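Side-chain contacts in hypothetical protein yihE (Escherichia coli, PDB 1ZYL), which phosphorylates itself and other proteins on serine and threonine using ATP, and probably suppresses the effects of stress linked to reactive oxygen species: residues D80-A85 / H133-K138; N206-W209 / F215-L218. All coordinates share one frame; numbering follows the deposited sequence.

Contact 1 of 2, residues D80-A85 / H133-K138; sequences DEVPVA and HQTGRK
Asp-80 meets Thr-135 and Lys-138 through a single carboxylate oxygen. Its OD2 accepts a hydrogen bond from Thr-135 OG1 at 3.0 Å and, from the same face of the carboxylate plane, a salt-bridging hydrogen bond from Lys-138 NZ, also 3.0 Å from OD2. The two donors differ in approach: the hydroxyl comes in on the anti side, 27° out of the plane, whereas the ammonium sits higher above it. Thr-135 directs OG1 at the acid because that oxygen lies anti to its own carbonyl carbon (chi1 -59°). Lys-138, exposed, reaches back with its chain extended beyond CG; it and Asp-80 point at each other from opposite directions. Val-82, itself buried, only grazes the contact, its CG2 4.5 Å from Thr-135 OG1; it packs on Arg-131 and Met-132 of helix 119-136. Replacing Asp-80 with an alanine would probably leave the Lys-138 ammonium without its counter-charge here and the Thr-135 hydroxyl without this acceptor. A hydrogen bond links Arg-131 NH2 to Glu-81 O. Glu-81, with positive phi, is the C-prime residue of the Schellman motif that ends helix 64-79; the acid-hydroxyl-lysine cluster joins that capped end to Thr-135 on helix 119-136 and to Lys-138, three residues on.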
loop_
_atom_site.group_PDB
_atom_site.type_symbol
_atom_site.label_atom_id
_atom_site.label_comp_id
_atom_site.label_asym_id
_atom_site.label_seq_id
_atom_site.Cartn_x
_atom_site.Cartn_y
_atom_site.Cartn_z
ATOM N N ASP A 80 11.036 4.274 18.332
ATOM C CA ASP A 80 10.135 3.570 19.241
ATOM C C ASP A 80 10.195 2.057 19.097
ATOM O O ASP A 80 9.310 1.346 19.562
ATOM C CB ASP A 80 8.712 4.052 19.023
ATOM C CG ASP A 80 8.600 5.546 19.138
ATOM O OD1 ASP A 80 9.198 6.093 20.083
ATOM O OD2 ASP A 80 7.923 6.173 18.299
ATOM N N GLU A 81 11.248 1.583 18.440
ATOM C CA GLU A 81 11.494 0.161 18.235
ATOM C C GLU A 81 10.438 -0.614 17.449
ATOM O O GLU A 81 9.814 -1.541 17.961
ATOM C CB GLU A 81 11.742 -0.516 19.587
ATOM C CG GLU A 81 12.895 0.100 20.374
ATOM C CD GLU A 81 13.166 -0.614 21.688
ATOM O OE1 GLU A 81 12.225 -0.766 22.499
ATOM O OE2 GLU A 81 14.325 -1.020 21.914
ATOM N N VAL A 82 10.250 -0.227 16.195
ATOM C CA VAL A 82 9.306 -0.909 15.323
ATOM C C VAL A 82 10.083 -1.341 14.077
ATOM O O VAL A 82 10.725 -0.525 13.414
ATOM C CB VAL A 82 8.133 0.008 14.946
ATOM C CG1 VAL A 82 7.155 -0.736 14.054
ATOM C CG2 VAL A 82 7.433 0.484 16.209
ATOM N N PRO A 83 10.036 -2.642 13.757
ATOM C CA PRO A 83 10.695 -3.319 12.633
ATOM C C PRO A 83 10.513 -2.717 11.242
ATOM O O PRO A 83 9.737 -3.227 10.440
ATOM C CB PRO A 83 10.127 -4.736 12.706
ATOM C CG PRO A 83 9.788 -4.906 14.134
ATOM C CD PRO A 83 9.153 -3.585 14.465
ATOM N N VAL A 84 11.235 -1.642 10.956
ATOM C CA VAL A 84 11.168 -0.992 9.652
ATOM C C VAL A 84 12.550 -0.436 9.343
ATOM O O VAL A 84 13.333 -0.188 10.252
ATOM C CB VAL A 84 10.151 0.175 9.643
ATOM C CG1 VAL A 84 8.767 -0.334 9.986
ATOM C CG2 VAL A 84 10.575 1.247 10.623
ATOM N N ALA A 85 12.864 -0.244 8.071
ATOM C CA ALA A 85 14.168 0.301 7.721
ATOM C C ALA A 85 14.047 1.774 7.350
ATOM O O ALA A 85 13.422 2.134 6.357
ATOM C CB ALA A 85 14.779 -0.479 6.575
ATOM N N HIS A 133 1.138 1.695 15.337
ATOM C CA HIS A 133 0.022 2.633 15.436
ATOM C C HIS A 133 0.118 3.486 16.686
ATOM O O HIS A 133 -0.476 4.567 16.748
ATOM C CB HIS A 133 -1.308 1.888 15.416
ATOM C CG HIS A 133 -1.618 1.266 14.094
ATOM N ND1 HIS A 133 -2.858 0.760 13.782
ATOM C CD2 HIS A 133 -0.846 1.073 13.000
ATOM C CE1 HIS A 133 -2.840 0.284 12.550
ATOM N NE2 HIS A 133 -1.630 0.463 12.053
ATOM N N GLN A 134 0.864 2.992 17.676
ATOM C CA GLN A 134 1.073 3.726 18.915
ATOM C C GLN A 134 1.857 4.975 18.536
ATOM O O GLN A 134 1.547 6.079 18.989
ATOM C CB GLN A 134 1.884 2.891 19.896
ATOM C CG GLN A 134 2.004 3.506 21.279
ATOM C CD GLN A 134 2.891 2.695 22.204
ATOM O OE1 GLN A 134 2.882 2.896 23.413
ATOM N NE2 GLN A 134 3.667 1.782 21.638
ATOM N N THR A 135 2.873 4.785 17.694
ATOM C CA THR A 135 3.706 5.884 17.203
ATOM C C THR A 135 2.854 6.687 16.244
ATOM O O THR A 135 2.620 7.878 16.428
ATOM C CB THR A 135 4.917 5.377 16.397
ATOM O OG1 THR A 135 5.720 4.513 17.213
ATOM C CG2 THR A 135 5.760 6.537 15.922
ATOM N N GLY A 136 2.387 5.997 15.213
ATOM C CA GLY A 136 1.568 6.625 14.199
ATOM C C GLY A 136 0.472 7.525 14.723
ATOM O O GLY A 136 0.023 8.417 14.008
ATOM N N ARG A 137 0.020 7.315 15.953
ATOM C CA ARG A 137 -1.040 8.180 16.451
ATOM C C ARG A 137 -0.539 9.494 17.046
ATOM O O ARG A 137 -1.329 10.416 17.248
ATOM C CB ARG A 137 -1.933 7.445 17.462
ATOM C CG ARG A 137 -1.226 6.764 18.624
ATOM C CD ARG A 137 -2.261 6.303 19.643
ATOM N NE ARG A 137 -3.469 5.807 18.988
ATOM C CZ ARG A 137 -3.600 4.602 18.437
ATOM N NH1 ARG A 137 -2.600 3.727 18.460
ATOM N NH2 ARG A 137 -4.734 4.284 17.829
ATOM N N LYS A 138 0.764 9.590 17.296
ATOM C CA LYS A 138 1.333 10.808 17.862
ATOM C C LYS A 138 1.006 12.091 17.068
ATOM O O LYS A 138 0.792 13.154 17.655
ATOM C CB LYS A 138 2.840 10.632 18.034
ATOM C CG LYS A 138 3.194 9.554 19.071
ATOM C CD LYS A 138 4.691 9.350 19.193
ATOM C CE LYS A 138 5.023 8.232 20.163
ATOM N NZ LYS A 138 6.497 7.981 20.235
#

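Contact 2 of 2, residues N206-W209 / F215-L218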
loop_
_atom_site.group_PDB
_atom_site.type_symbol
_atom_site.label_atom_id
_atom_site.label_comp_id
_atom_site.label_asym_id
_atom_site.label_seq_id
_atom_site.Cartn_x
_atom_site.Cartn_y
_atom_site.Cartn_z
ATOM N N ASN A 206 4.265 -7.185 1.862
ATOM C CA ASN A 206 5.193 -6.177 2.361
ATOM C C ASN A 206 5.712 -6.456 3.765
ATOM O O ASN A 206 6.073 -5.539 4.498
ATOM C CB ASN A 206 4.539 -4.796 2.336
ATOM C CG ASN A 206 4.212 -4.336 0.940
ATOM O OD1 ASN A 206 5.085 -4.296 0.076
ATOM N ND2 ASN A 206 2.950 -3.982 0.707
ATOM N N ILE A 207 5.748 -7.718 4.147
ATOM C CA ILE A 207 6.259 -8.038 5.461
ATOM C C ILE A 207 7.248 -9.212 5.324
ATOM O O ILE A 207 6.971 -10.206 4.650
ATOM C CB ILE A 207 5.073 -8.325 6.449
ATOM C CG1 ILE A 207 5.567 -8.344 7.886
ATOM C CG2 ILE A 207 4.425 -9.646 6.136
ATOM C CD1 ILE A 207 6.411 -9.540 8.232
ATOM N N LEU A 208 8.422 -9.055 5.934
ATOM C CA LEU A 208 9.478 -10.065 5.897
ATOM C C LEU A 208 9.723 -10.648 7.281
ATOM O O LEU A 208 9.375 -10.038 8.293
ATOM C CB LEU A 208 10.777 -9.442 5.402
ATOM C CG LEU A 208 10.801 -9.018 3.945
ATOM C CD1 LEU A 208 11.929 -8.035 3.740
ATOM C CD2 LEU A 208 10.962 -10.240 3.062
ATOM N N TRP A 209 10.355 -11.814 7.331
ATOM C CA TRP A 209 10.610 -12.444 8.614
ATOM C C TRP A 209 11.978 -13.096 8.762
ATOM O O TRP A 209 12.315 -14.052 8.064
ATOM C CB TRP A 209 9.509 -13.471 8.904
ATOM C CG TRP A 209 9.667 -14.202 10.200
ATOM C CD1 TRP A 209 10.569 -15.184 10.484
ATOM C CD2 TRP A 209 8.914 -13.993 11.398
ATOM N NE1 TRP A 209 10.428 -15.598 11.782
ATOM C CE2 TRP A 209 9.419 -14.885 12.368
ATOM C CE3 TRP A 209 7.858 -13.138 11.747
ATOM C CZ2 TRP A 209 8.907 -14.949 13.666
ATOM C CZ3 TRP A 209 7.349 -13.201 13.034
ATOM C CH2 TRP A 209 7.875 -14.102 13.979
ATOM N N PHE A 215 8.547 -4.835 8.673
ATOM C CA PHE A 215 7.709 -4.198 7.678
ATOM C C PHE A 215 8.539 -3.414 6.681
ATOM O O PHE A 215 9.465 -2.685 7.047
ATOM C CB PHE A 215 6.677 -3.301 8.361
ATOM C CG PHE A 215 5.839 -4.033 9.350
ATOM C CD1 PHE A 215 6.285 -4.218 10.651
ATOM C CD2 PHE A 215 4.657 -4.644 8.954
ATOM C CE1 PHE A 215 5.570 -5.009 11.539
ATOM C CE2 PHE A 215 3.935 -5.438 9.834
ATOM C CZ PHE A 215 4.392 -5.621 11.125
ATOM N N VAL A 216 8.218 -3.587 5.407
ATOM C CA VAL A 216 8.942 -2.886 4.367
ATOM C C VAL A 216 7.981 -2.124 3.482
ATOM O O VAL A 216 6.818 -2.515 3.323
ATOM C CB VAL A 216 9.756 -3.864 3.478
ATOM C CG1 VAL A 216 10.870 -4.481 4.284
ATOM C CG2 VAL A 216 8.854 -4.952 2.923
ATOM N N ASP A 217 8.473 -1.017 2.933
ATOM C CA ASP A 217 7.703 -0.196 2.013
ATOM C C ASP A 217 6.627 0.675 2.655
ATOM O O ASP A 217 5.493 0.234 2.832
ATOM C CB ASP A 217 7.060 -1.096 0.951
ATOM C CG ASP A 217 6.881 -0.396 -0.377
ATOM O OD1 ASP A 217 6.799 0.853 -0.376
ATOM O OD2 ASP A 217 6.810 -1.093 -1.417
ATOM N N LEU A 218 6.979 1.914 2.988
ATOM C CA LEU A 218 6.018 2.838 3.568
ATOM C C LEU A 218 5.558 3.836 2.515
ATOM O O LEU A 218 4.836 4.783 2.818
ATOM C CB LEU A 218 6.627 3.600 4.740
ATOM C CG LEU A 218 7.097 2.835 5.975
ATOM C CD1 LEU A 218 7.109 3.807 7.132
ATOM C CD2 LEU A 218 6.185 1.665 6.302
#
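Ile-207 and Phe-215 form an antiparallel non-hydrogen-bonded pair in the beta hairpin that, in this kinase-like phosphotransferase fold, joins the inferred magnesium ligands Asn-206 and Asp-217. Their side chains lie side by side on one face of the sheet. Ile-207 CG1, anti to its backbone N (chi1 -167°), makes an off-centre CH-pi contact with the Phe-215 ring, 4.3 Å from the centroid. Phe-114 packs on Ile-207, while Leu-129 and Met-132 of helix 119-136 meet Phe-215. Next to this pair, Leu-208 CD1 touches Val-216 CG1 at 3.7 Å, the two side chains crossing at about a right angle. The other Val-216 branch, CG2, lies against the Asn-206 carbonyl. Toward the inferred metal site, the Asn-206 amide and the Asp-217 carboxylate have planes 76° apart, with Asn-206 OD1 3.9 Å from Asp-217 CB. Asn-206 ND2 is hydrogen-bonded to the backbone O of Asp-201, the inferred proton acceptor, which would help hold the amide's rotation. Asp-217 OD1 has a weak bond from Asp-219 N and a long, weak ion pair with Lys-55. Between the two site residues the backbones are joined directly: Val-216 N donates to Asn-206 O at 3.0 Å, nearly straight at 174°.

Overall arrangement
From the N terminus, the chain leaves helix 64-79 into 80-85, runs through strands 96-98, 101-107 and 112-113, and returns along helix 119-136; contact 1 closes this excursion, 47 residues lying between its segments. Contact 2 opens only later and closes a short hairpin of strands 207-209 and 213-215, with five residues between 206-209 and 215-218. The two are in series, neither nested nor crossed, with centres 13 Å apart. They nevertheless touch: Pro-83 O and Phe-215 N lie 2.7 Å apart, a probable hydrogen bond, and Val-84 CG1 packs against Phe-215 O. The loop that contact 1 ties to helix 119-136 thus also borders the hairpin flanked by the two inferred magnesium ligands.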